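Local coordinates for protein signal recognition particle receptor FtsY (PDB 5L3W) that is a signal recognition particle receptor of the SRP54-type family, with a helical bundle and a P-loop domain that holds guanosine-5'-diphosphate, at residues Glu59-Asn64 / Ile81-Lys86; Ile115-Asn120 / Ile199-Arg204; Leu231-Gly236 / Thr258-Asp263. All coordinates share one frame; numbering follows the deposited sequence.

Contact 1. Residues Glu59-Asn64 / Ile81-Lys86; sequences EDLKNN and INTLKK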
loop_
_atom_site.group_PDB
_atom_site.type_symbol
_atom_site.label_atom_id
_atom_site.label_comp_id
_atom_site.label_asym_id
_atom_site.label_seq_id
_atom_site.Cartn_x
_atom_site.Cartn_y
_atom_site.Cartn_z
ATOM N N GLU A 59 -6.991 -22.679 -0.623
ATOM C CA GLU A 59 -7.986 -23.016 0.387
ATOM C C GLU A 59 -9.195 -22.095 0.282
ATOM O O GLU A 59 -10.343 -22.555 0.328
ATOM C CB GLU A 59 -7.352 -22.943 1.783
ATOM C CG GLU A 59 -7.950 -23.909 2.801
ATOM C CD GLU A 59 -7.966 -25.367 2.320
ATOM O OE1 GLU A 59 -7.039 -25.775 1.583
ATOM O OE2 GLU A 59 -8.916 -26.106 2.679
ATOM N N ASP A 60 -8.958 -20.791 0.104
ATOM C CA ASP A 60 -10.069 -19.868 -0.111
ATOM C C ASP A 60 -10.841 -20.204 -1.380
ATOM O O ASP A 60 -12.053 -19.983 -1.441
ATOM C CB ASP A 60 -9.564 -18.423 -0.170
ATOM C CG ASP A 60 -8.934 -17.983 1.131
ATOM O OD1 ASP A 60 -9.061 -18.735 2.121
ATOM O OD2 ASP A 60 -8.319 -16.891 1.171
ATOM N N LEU A 61 -10.159 -20.746 -2.392
ATOM C CA LEU A 61 -10.843 -21.150 -3.615
ATOM C C LEU A 61 -11.719 -22.376 -3.393
ATOM O O LEU A 61 -12.855 -22.410 -3.871
ATOM C CB LEU A 61 -9.824 -21.418 -4.721
ATOM C CG LEU A 61 -9.380 -20.159 -5.455
ATOM C CD1 LEU A 61 -8.354 -20.516 -6.516
ATOM C CD2 LEU A 61 -10.571 -19.444 -6.062
ATOM N N LYS A 62 -11.212 -23.395 -2.690
ATOM C CA LYS A 62 -12.047 -24.555 -2.377
ATOM C C LYS A 62 -13.295 -24.139 -1.608
ATOM O O LYS A 62 -14.410 -24.535 -1.957
ATOM C CB LYS A 62 -11.264 -25.589 -1.565
ATOM C CG LYS A 62 -10.068 -26.179 -2.255
ATOM C CD LYS A 62 -9.326 -27.106 -1.304
ATOM C CE LYS A 62 -7.908 -27.378 -1.797
ATOM N NZ LYS A 62 -6.888 -27.424 -0.700
ATOM N N ASN A 63 -13.123 -23.325 -0.562
ATOM C CA ASN A 63 -14.250 -22.961 0.294
ATOM C C ASN A 63 -15.301 -22.163 -0.465
ATOM O O ASN A 63 -16.496 -22.290 -0.192
ATOM C CB ASN A 63 -13.761 -22.159 1.509
ATOM C CG ASN A 63 -12.818 -22.957 2.399
ATOM O OD1 ASN A 63 -12.824 -24.190 2.387
ATOM N ND2 ASN A 63 -12.002 -22.255 3.176
ATOM N N ASN A 64 -14.876 -21.316 -1.401
ATOM C CA ASN A 64 -15.816 -20.498 -2.151
ATOM C C ASN A 64 -16.453 -21.230 -3.322
ATOM O O ASN A 64 -17.363 -20.684 -3.951
ATOM C CB ASN A 64 -15.118 -19.252 -2.675
ATOM C CG ASN A 64 -15.192 -18.105 -1.703
ATOM O OD1 ASN A 64 -16.051 -17.233 -1.829
ATOM N ND2 ASN A 64 -14.292 -18.096 -0.721
ATOM N N ILE A 81 -12.323 -15.734 -9.955
ATOM C CA ILE A 81 -11.779 -14.384 -10.020
ATOM C C ILE A 81 -12.239 -13.559 -8.829
ATOM O O ILE A 81 -11.459 -12.789 -8.252
ATOM C CB ILE A 81 -12.172 -13.716 -11.352
ATOM C CG1 ILE A 81 -11.446 -14.409 -12.513
ATOM C CG2 ILE A 81 -11.849 -12.201 -11.327
ATOM C CD1 ILE A 81 -11.732 -13.812 -13.886
ATOM N N ASN A 82 -13.511 -13.668 -8.454
ATOM C CA ASN A 82 -13.951 -12.874 -7.318
ATOM C C ASN A 82 -13.306 -13.369 -6.032
ATOM O O ASN A 82 -13.065 -12.582 -5.112
ATOM C CB ASN A 82 -15.478 -12.889 -7.208
ATOM C CG ASN A 82 -16.164 -12.216 -8.401
ATOM O OD1 ASN A 82 -15.570 -11.371 -9.076
ATOM N ND2 ASN A 82 -17.421 -12.594 -8.666
ATOM N N THR A 83 -13.026 -14.666 -5.945
ATOM C CA THR A 83 -12.382 -15.186 -4.745
ATOM C C THR A 83 -10.927 -14.760 -4.687
ATOM O O THR A 83 -10.428 -14.379 -3.621
ATOM C CB THR A 83 -12.498 -16.707 -4.715
ATOM O OG1 THR A 83 -13.864 -17.060 -4.966
ATOM C CG2 THR A 83 -12.060 -17.250 -3.361
ATOM N N LEU A 84 -10.241 -14.810 -5.828
ATOM C CA LEU A 84 -8.858 -14.350 -5.907
ATOM C C LEU A 84 -8.751 -12.896 -5.468
ATOM O O LEU A 84 -7.933 -12.555 -4.604
ATOM C CB LEU A 84 -8.326 -14.528 -7.333
ATOM C CG LEU A 84 -7.987 -15.928 -7.880
ATOM C CD1 LEU A 84 -7.590 -15.880 -9.377
ATOM C CD2 LEU A 84 -6.882 -16.607 -7.077
ATOM N N LYS A 85 -9.603 -12.031 -6.025
ATOM C CA LYS A 85 -9.570 -10.609 -5.696
ATOM C C LYS A 85 -9.857 -10.363 -4.224
ATOM O O LYS A 85 -9.354 -9.394 -3.646
ATOM C CB LYS A 85 -10.573 -9.838 -6.565
ATOM C CG LYS A 85 -10.315 -9.966 -8.072
ATOM C CD LYS A 85 -10.654 -8.703 -8.841
ATOM C CE LYS A 85 -12.052 -8.181 -8.518
ATOM N NZ LYS A 85 -12.283 -6.824 -9.125
ATOM N N LYS A 86 -10.661 -11.227 -3.604
ATOM C CA LYS A 86 -10.978 -11.081 -2.190
ATOM C C LYS A 86 -9.831 -11.541 -1.300
ATOM O O LYS A 86 -9.536 -10.890 -0.290
ATOM C CB LYS A 86 -12.241 -11.867 -1.862
ATOM C CG LYS A 86 -12.716 -11.772 -0.430
ATOM C CD LYS A 86 -13.914 -12.706 -0.220
ATOM C CE LYS A 86 -14.618 -12.459 1.106
ATOM N NZ LYS A 86 -15.514 -11.264 1.044
#
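The side-chain amide of Asn-64 turns one face to Thr-83: the methyl CG2 lies over it, 3.6 Å from Asn-64 ND2, and OG1 is on the same side, 3.4 Å from Asn-64 CB. Through ND2 the amide reaches back along its own helix to Asp-60 O at 3.0 Å, tilted 16° from the amide plane. That carbonyl also accepts from Asn-64 N, which arrives from the opposite face, and the ND2 bond limits how the amide can rotate. Thr-83 CG2 packs against the same Asp-60 O at 3.3 Å. Thr-83 OG1 lies opposite the carbonyl carbon (chi1 -49°), where it bonds to Ile-79 O, and CG2, opposite the backbone N, faces the other helix. The carboxylate of Asp-60 bridges the helices differently: OD2 forms a salt bridge with Lys-56 and a hydrogen bond with Ser-87 OG. Deeper in, Leu-61 CD2 presses on Thr-83 CB at 3.6 Å, and its CD1 meets Leu-84 CD2 at 4.2 Å. Between the residue pairs of the two segments, contact is thus all van der Waals, and the CA atoms of Leu-61 and Thr-83 are 6.3 Å apart, consistent with the small threonine at the interface. The segment axes come within 9.5 Å and run roughly antiparallel, at 136°, as in the helical bundle of the N domain of SRP54-type proteins.

Contact 2. Residues Ile115-Asn120 / Ile199-Arg204; sequences IFFGVN and IDTAGR. With GDP (guanosine-5'-diphosphate), chain B.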
loop_
_atom_site.group_PDB
_atom_site.type_symbol
_atom_site.label_atom_id
_atom_site.label_comp_id
_atom_site.label_asym_id
_atom_site.label_seq_id
_atom_site.Cartn_x
_atom_site.Cartn_y
_atom_site.Cartn_z
ATOM N N ILE A 115 3.262 11.430 8.757
ATOM C CA ILE A 115 4.690 11.228 8.941
ATOM C C ILE A 115 5.105 9.950 8.218
ATOM O O ILE A 115 4.346 8.976 8.163
ATOM C CB ILE A 115 5.064 11.194 10.439
ATOM C CG1 ILE A 115 6.563 11.366 10.626
ATOM C CG2 ILE A 115 4.598 9.921 11.131
ATOM C CD1 ILE A 115 6.939 11.641 12.077
ATOM N N PHE A 116 6.311 9.958 7.650
ATOM C CA PHE A 116 6.796 8.875 6.807
ATOM C C PHE A 116 8.059 8.281 7.403
ATOM O O PHE A 116 9.007 9.013 7.698
ATOM C CB PHE A 116 7.081 9.371 5.383
ATOM C CG PHE A 116 5.862 9.860 4.648
ATOM C CD1 PHE A 116 5.398 11.159 4.823
ATOM C CD2 PHE A 116 5.193 9.032 3.754
ATOM C CE1 PHE A 116 4.269 11.622 4.138
ATOM C CE2 PHE A 116 4.069 9.489 3.058
ATOM C CZ PHE A 116 3.608 10.789 3.263
ATOM N N PHE A 117 8.087 6.956 7.534
ATOM C CA PHE A 117 9.248 6.217 8.012
ATOM C C PHE A 117 9.892 5.433 6.877
ATOM O O PHE A 117 9.274 5.156 5.851
ATOM C CB PHE A 117 8.856 5.240 9.130
ATOM C CG PHE A 117 8.192 5.892 10.305
ATOM C CD1 PHE A 117 8.645 7.114 10.789
ATOM C CD2 PHE A 117 7.118 5.288 10.927
ATOM C CE1 PHE A 117 8.019 7.728 11.865
ATOM C CE2 PHE A 117 6.495 5.886 12.017
ATOM C CZ PHE A 117 6.940 7.108 12.482
ATOM N N GLY A 118 11.129 5.045 7.088
ATOM C CA GLY A 118 11.785 4.122 6.188
ATOM C C GLY A 118 13.268 4.404 6.118
ATOM O O GLY A 118 13.745 5.484 6.458
ATOM N N VAL A 119 14.008 3.407 5.630
ATOM C CA VAL A 119 15.460 3.484 5.541
ATOM C C VAL A 119 15.848 4.116 4.209
ATOM O O VAL A 119 14.976 4.482 3.414
ATOM C CB VAL A 119 16.079 2.086 5.733
ATOM C CG1 VAL A 119 15.606 1.495 7.081
ATOM C CG2 VAL A 119 15.700 1.161 4.579
ATOM N N ASN A 120 17.156 4.262 3.968
ATOM C CA ASN A 120 17.674 4.883 2.750
ATOM C C ASN A 120 17.439 4.005 1.533
ATOM O O ASN A 120 17.442 2.775 1.623
ATOM C CB ASN A 120 19.181 5.131 2.861
ATOM C CG ASN A 120 19.507 6.271 3.757
ATOM O OD1 ASN A 120 18.642 7.092 4.049
ATOM N ND2 ASN A 120 20.759 6.351 4.203
ATOM N N ILE A 199 5.632 14.876 6.683
ATOM C CA ILE A 199 6.898 14.932 7.408
ATOM C C ILE A 199 7.802 13.803 6.932
ATOM O O ILE A 199 7.499 12.623 7.155
ATOM C CB ILE A 199 6.687 14.823 8.926
ATOM C CG1 ILE A 199 5.767 15.927 9.460
ATOM C CG2 ILE A 199 8.037 14.845 9.642
ATOM C CD1 ILE A 199 5.287 15.634 10.865
ATOM N N ASP A 200 8.931 14.165 6.316
ATOM C CA ASP A 200 10.013 13.217 6.080
ATOM C C ASP A 200 10.798 12.990 7.365
ATOM O O ASP A 200 11.046 13.925 8.118
ATOM C CB ASP A 200 10.961 13.729 4.986
ATOM C CG ASP A 200 11.979 12.668 4.550
ATOM O OD1 ASP A 200 11.598 11.469 4.542
ATOM O OD2 ASP A 200 13.141 13.019 4.223
ATOM N N THR A 201 11.206 11.747 7.612
ATOM C CA THR A 201 12.012 11.430 8.787
ATOM C C THR A 201 13.365 10.877 8.372
ATOM O O THR A 201 13.607 10.563 7.198
ATOM C CB THR A 201 11.311 10.425 9.701
ATOM O OG1 THR A 201 10.877 9.297 8.926
ATOM C CG2 THR A 201 10.131 11.082 10.412
ATOM N N ALA A 202 14.242 10.732 9.372
ATOM C CA ALA A 202 15.632 10.367 9.106
ATOM C C ALA A 202 15.750 9.004 8.437
ATOM O O ALA A 202 15.441 7.969 9.034
ATOM C CB ALA A 202 16.464 10.397 10.390
ATOM N N GLY A 203 16.169 9.011 7.174
ATOM C CA GLY A 203 16.539 7.781 6.499
ATOM C C GLY A 203 17.969 7.429 6.847
ATOM O O GLY A 203 18.858 8.288 6.821
ATOM N N ARG A 204 18.188 6.173 7.211
ATOM C CA ARG A 204 19.509 5.656 7.516
ATOM C C ARG A 204 19.712 4.380 6.717
ATOM O O ARG A 204 18.793 3.879 6.071
ATOM C CB ARG A 204 19.677 5.389 9.018
ATOM C CG ARG A 204 19.598 6.627 9.890
ATOM C CD ARG A 204 20.743 7.583 9.596
ATOM N NE ARG A 204 20.694 8.781 10.437
ATOM C CZ ARG A 204 20.231 9.964 10.038
ATOM N NH1 ARG A 204 19.778 10.126 8.795
ATOM N NH2 ARG A 204 20.225 10.990 10.881
HETATM P PB GDP B . 15.295 7.481 -0.540
HETATM O O1B GDP B . 14.580 8.806 -0.411
HETATM O O2B GDP B . 14.796 6.546 0.537
HETATM O O3B GDP B . 16.782 7.643 -0.360
HETATM O O3A GDP B . 14.909 6.843 -1.963
HETATM P PA GDP B . 14.598 7.687 -3.307
HETATM O O1A GDP B . 13.292 8.446 -3.254
HETATM O O2A GDP B . 15.765 8.597 -3.629
HETATM O "O5'" GDP B . 14.494 6.495 -4.372
HETATM C "C5'" GDP B . 15.649 5.704 -4.687
HETATM C "C4'" GDP B . 15.505 5.162 -6.105
HETATM O "O4'" GDP B . 14.376 4.275 -6.163
HETATM C "C3'" GDP B . 15.215 6.307 -7.069
HETATM O "O3'" GDP B . 16.017 6.224 -8.254
HETATM C "C2'" GDP B . 13.756 6.131 -7.420
HETATM O "O2'" GDP B . 13.470 6.594 -8.739
HETATM C "C1'" GDP B . 13.544 4.633 -7.260
HETATM N N9 GDP B . 12.119 4.339 -7.008
HETATM C C8 GDP B . 11.363 4.804 -5.992
HETATM N N7 GDP B . 10.089 4.353 -6.086
HETATM C C5 GDP B . 10.021 3.571 -7.183
HETATM C C6 GDP B . 8.982 2.763 -7.867
HETATM O O6 GDP B . 7.817 2.695 -7.428
HETATM N N1 GDP B . 9.326 2.112 -8.983
HETATM C C2 GDP B . 10.571 2.156 -9.496
HETATM N N2 GDP B . 10.831 1.457 -10.631
HETATM N N3 GDP B . 11.572 2.869 -8.922
HETATM C C4 GDP B . 11.359 3.574 -7.789
HETATM O O HOH W 1 12.363 6.816 9.124
#
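Ile-115 and Ile-199 pair in parallel at the closely packed end of the contact, where Phe-116 N gives Ile-199 O a hydrogen bond of 3.0 Å, nearly in line with the carbonyl. The same oxygen lies at the edge of the Phe-116 ring, 3.5 Å from CD1. On the face holding the isoleucines, Ile-115 CG1, opposite its backbone N (chi1 -164°), meets Thr-201 CG2 at 3.6 Å, the side chains crossing at about a right angle; Val-218 and Leu-215 of helix 209-222 close this apolar layer. The chains separate around Phe-117 and Thr-201 and close up again at Val-119 and Gly-203, in the P-loop and the DxxG (G3) motif of GTPase folds. Lys-124 ties the two loops, with a salt bridge to Asp-200 and a hydrogen bond to Thr-201 O. Between the loops a water accepts from Gly-118 N at 3.0 Å and donates to Ala-202 O at 3.3 Å. Val-119 O comes within 3.5 Å of GDP O2B. The partly exposed end, by contrast, is held by one backbone bond, Asn-120 N to Arg-204 O at 2.7 Å. There Arg-204 NH1 turns back to Gly-203 O, 48° above the carbonyl plane, and makes a salt bridge with Asp-148.

Contact 3. Residues Leu231-Gly236 / Thr258-Asp263; sequences LDSLAG and TKVDAD. With GDP (guanosine-5'-diphosphate), chain B.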
loop_
_atom_site.group_PDB
_atom_site.type_symbol
_atom_site.label_atom_id
_atom_site.label_comp_id
_atom_site.label_asym_id
_atom_site.label_seq_id
_atom_site.Cartn_x
_atom_site.Cartn_y
_atom_site.Cartn_z
ATOM N N LEU A 231 8.425 0.742 2.280
ATOM C CA LEU A 231 9.191 -0.489 2.151
ATOM C C LEU A 231 9.410 -0.799 0.680
ATOM O O LEU A 231 8.501 -0.624 -0.132
ATOM C CB LEU A 231 8.475 -1.676 2.805
ATOM C CG LEU A 231 8.263 -1.669 4.313
ATOM C CD1 LEU A 231 7.545 -2.954 4.663
ATOM C CD2 LEU A 231 9.609 -1.582 5.039
ATOM N N ASP A 232 10.622 -1.248 0.350
ATOM C CA ASP A 232 10.972 -1.767 -0.971
ATOM C C ASP A 232 10.304 -3.125 -1.160
ATOM O O ASP A 232 10.664 -4.088 -0.470
ATOM C CB ASP A 232 12.494 -1.891 -1.051
ATOM C CG ASP A 232 13.013 -2.201 -2.455
ATOM O OD1 ASP A 232 12.359 -2.952 -3.215
ATOM O OD2 ASP A 232 14.109 -1.695 -2.786
ATOM N N SER A 233 9.355 -3.232 -2.107
ATOM C CA SER A 233 8.655 -4.508 -2.277
ATOM C C SER A 233 9.588 -5.641 -2.676
ATOM O O SER A 233 9.204 -6.807 -2.556
ATOM C CB SER A 233 7.531 -4.405 -3.305
ATOM O OG SER A 233 8.022 -4.143 -4.596
ATOM N N LEU A 234 10.817 -5.337 -3.075
ATOM C CA LEU A 234 11.759 -6.347 -3.519
ATOM C C LEU A 234 12.707 -6.814 -2.422
ATOM O O LEU A 234 13.489 -7.741 -2.659
ATOM C CB LEU A 234 12.575 -5.807 -4.698
ATOM C CG LEU A 234 12.222 -6.271 -6.117
ATOM C CD1 LEU A 234 10.715 -6.473 -6.322
ATOM C CD2 LEU A 234 12.788 -5.287 -7.148
ATOM N N ALA A 235 12.654 -6.223 -1.229
ATOM C CA ALA A 235 13.724 -6.430 -0.262
ATOM C C ALA A 235 13.483 -7.605 0.675
ATOM O O ALA A 235 14.288 -7.811 1.589
ATOM C CB ALA A 235 13.955 -5.151 0.556
ATOM N N GLY A 236 12.402 -8.362 0.486
ATOM C CA GLY A 236 12.197 -9.605 1.215
ATOM C C GLY A 236 12.317 -9.528 2.725
ATOM O O GLY A 236 11.608 -8.756 3.380
ATOM N N THR A 258 7.006 0.280 -2.509
ATOM C CA THR A 258 7.576 0.897 -3.693
ATOM C C THR A 258 8.146 -0.191 -4.580
ATOM O O THR A 258 8.344 -1.327 -4.143
ATOM C CB THR A 258 8.672 1.894 -3.322
ATOM O OG1 THR A 258 9.794 1.173 -2.799
ATOM C CG2 THR A 258 8.159 2.843 -2.249
ATOM N N LYS A 259 8.396 0.175 -5.841
ATOM C CA LYS A 259 9.036 -0.673 -6.835
ATOM C C LYS A 259 8.217 -1.915 -7.167
ATOM O O LYS A 259 8.770 -2.918 -7.642
ATOM C CB LYS A 259 10.451 -1.066 -6.385
ATOM C CG LYS A 259 11.386 0.123 -6.257
ATOM C CD LYS A 259 12.661 -0.224 -5.528
ATOM C CE LYS A 259 13.439 1.047 -5.215
ATOM N NZ LYS A 259 14.238 0.913 -3.970
ATOM N N VAL A 260 6.899 -1.864 -6.953
ATOM C CA VAL A 260 6.057 -3.007 -7.291
ATOM C C VAL A 260 6.096 -3.271 -8.791
ATOM O O VAL A 260 5.925 -4.417 -9.227
ATOM C CB VAL A 260 4.613 -2.802 -6.765
ATOM C CG1 VAL A 260 3.754 -3.990 -7.106
ATOM C CG2 VAL A 260 4.605 -2.659 -5.249
ATOM N N ASP A 261 6.374 -2.241 -9.603
ATOM C CA ASP A 261 6.518 -2.442 -11.049
ATOM C C ASP A 261 7.711 -3.329 -11.409
ATOM O O ASP A 261 7.718 -3.940 -12.484
ATOM C CB ASP A 261 6.662 -1.097 -11.753
ATOM C CG ASP A 261 7.817 -0.277 -11.185
ATOM O OD1 ASP A 261 7.729 0.109 -9.994
ATOM O OD2 ASP A 261 8.813 -0.039 -11.912
ATOM N N ALA A 262 8.725 -3.408 -10.549
ATOM C CA ALA A 262 9.870 -4.257 -10.848
ATOM C C ALA A 262 9.620 -5.720 -10.527
ATOM O O ALA A 262 10.521 -6.535 -10.734
ATOM C CB ALA A 262 11.103 -3.778 -10.085
ATOM N N ASP A 263 8.441 -6.064 -10.010
ATOM C CA ASP A 263 8.060 -7.442 -9.690
ATOM C C ASP A 263 7.210 -7.927 -10.863
ATOM O O ASP A 263 5.998 -7.713 -10.917
ATOM C CB ASP A 263 7.343 -7.486 -8.341
ATOM C CG ASP A 263 6.544 -8.769 -8.112
ATOM O OD1 ASP A 263 6.947 -9.856 -8.587
ATOM O OD2 ASP A 263 5.502 -8.678 -7.426
HETATM P PB GDP B . 15.295 7.481 -0.540
HETATM O O1B GDP B . 14.580 8.806 -0.411
HETATM O O2B GDP B . 14.796 6.546 0.537
HETATM O O3B GDP B . 16.782 7.643 -0.360
HETATM O O3A GDP B . 14.909 6.843 -1.963
HETATM P PA GDP B . 14.598 7.687 -3.307
HETATM O O1A GDP B . 13.292 8.446 -3.254
HETATM O O2A GDP B . 15.765 8.597 -3.629
HETATM O "O5'" GDP B . 14.494 6.495 -4.372
HETATM C "C5'" GDP B . 15.649 5.704 -4.687
HETATM C "C4'" GDP B . 15.505 5.162 -6.105
HETATM O "O4'" GDP B . 14.376 4.275 -6.163
HETATM C "C3'" GDP B . 15.215 6.307 -7.069
HETATM O "O3'" GDP B . 16.017 6.224 -8.254
HETATM C "C2'" GDP B . 13.756 6.131 -7.420
HETATM O "O2'" GDP B . 13.470 6.594 -8.739
HETATM C "C1'" GDP B . 13.544 4.633 -7.260
HETATM N N9 GDP B . 12.119 4.339 -7.008
HETATM C C8 GDP B . 11.363 4.804 -5.992
HETATM N N7 GDP B . 10.089 4.353 -6.086
HETATM C C5 GDP B . 10.021 3.571 -7.183
HETATM C C6 GDP B . 8.982 2.763 -7.867
HETATM O O6 GDP B . 7.817 2.695 -7.428
HETATM N N1 GDP B . 9.326 2.112 -8.983
HETATM C C2 GDP B . 10.571 2.156 -9.496
HETATM N N2 GDP B . 10.831 1.457 -10.631
HETATM N N3 GDP B . 11.572 2.869 -8.922
HETATM C C4 GDP B . 11.359 3.574 -7.789
#
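Leu-234, Thr-258 and Ser-233 bury the most surface here, the last two through polar bonds and the first through its methyl groups. Thr-258 O accepts from both Ser-233 N, at 3.0 Å, and Ser-233 OG, at 2.9 Å. A chi1 of 65°, with OG between the backbone N and the carbonyl carbon of Ser-233, places the hydroxyl within reach of the Thr-258 carbonyl that the backbone N already holds. One step earlier, Thr-258 N donates to Leu-231 O in a nearly straight bond of 2.9 Å that completes the parallel pairing of Asp-232 with Thr-258. Thr-258 OG1 bonds instead to Val-122 O of the P-loop. Leu-234 packs with CD2 on Ala-262 CB at 3.7 Å and CD1 near Asp-263 CB. Its backbone N bonds to Asp-232 OD1, an Asx turn inside the type I turn 232-235, which steadies the carboxylate. Lys-259 NZ forms a salt bridge with Asp-232 OD2 at 2.9 Å, coming from above the carboxylate plane (59° out of it), and has a second partner in Gly-121 O. The extended lysine chain lies over a face of guanine, with CG 3.8 Å from GDP C5. Lys-259 N donates to GDP O6, while GDP N1 donates to Asp-261 OD1 and GDP N2 to Asp-261 OD2, the last bond 2.8 Å long and almost straight at 178°. This is the TKxD (G4) arrangement that reads guanine in GTPase folds. Strand 226-232 thus ends beside strand 254-258, Leu-231 packing on Val-255 and Leu-257, while Ser-233 touches Ala-269 and Asp-263 touches Ile-268 of helix 267-275, where Asp-263 OD2 also bonds to Ala-269 N.

In the fold
From the N terminus, contact 1 comes first, closing the short loop between helices 51-66 and 73-93 in the helical bundle. The chain then enters the GTPase domain along strand 112-117, and contact 2 closes a long excursion of 78 residues by bringing strand 196-200 alongside it. Contact 3 follows, joining strands 226-232 and 254-258 across the intervening helix 236-249. All three lie in series, none nested or crossed. Contacts 2 and 3, with centres about 17 Å apart, share one sheet, since strands 112-117 and 226-232 are neighbours, and approach GDP from its phosphate and guanine ends respectively. Contact 1 lies about 37 Å from contact 2 between centres.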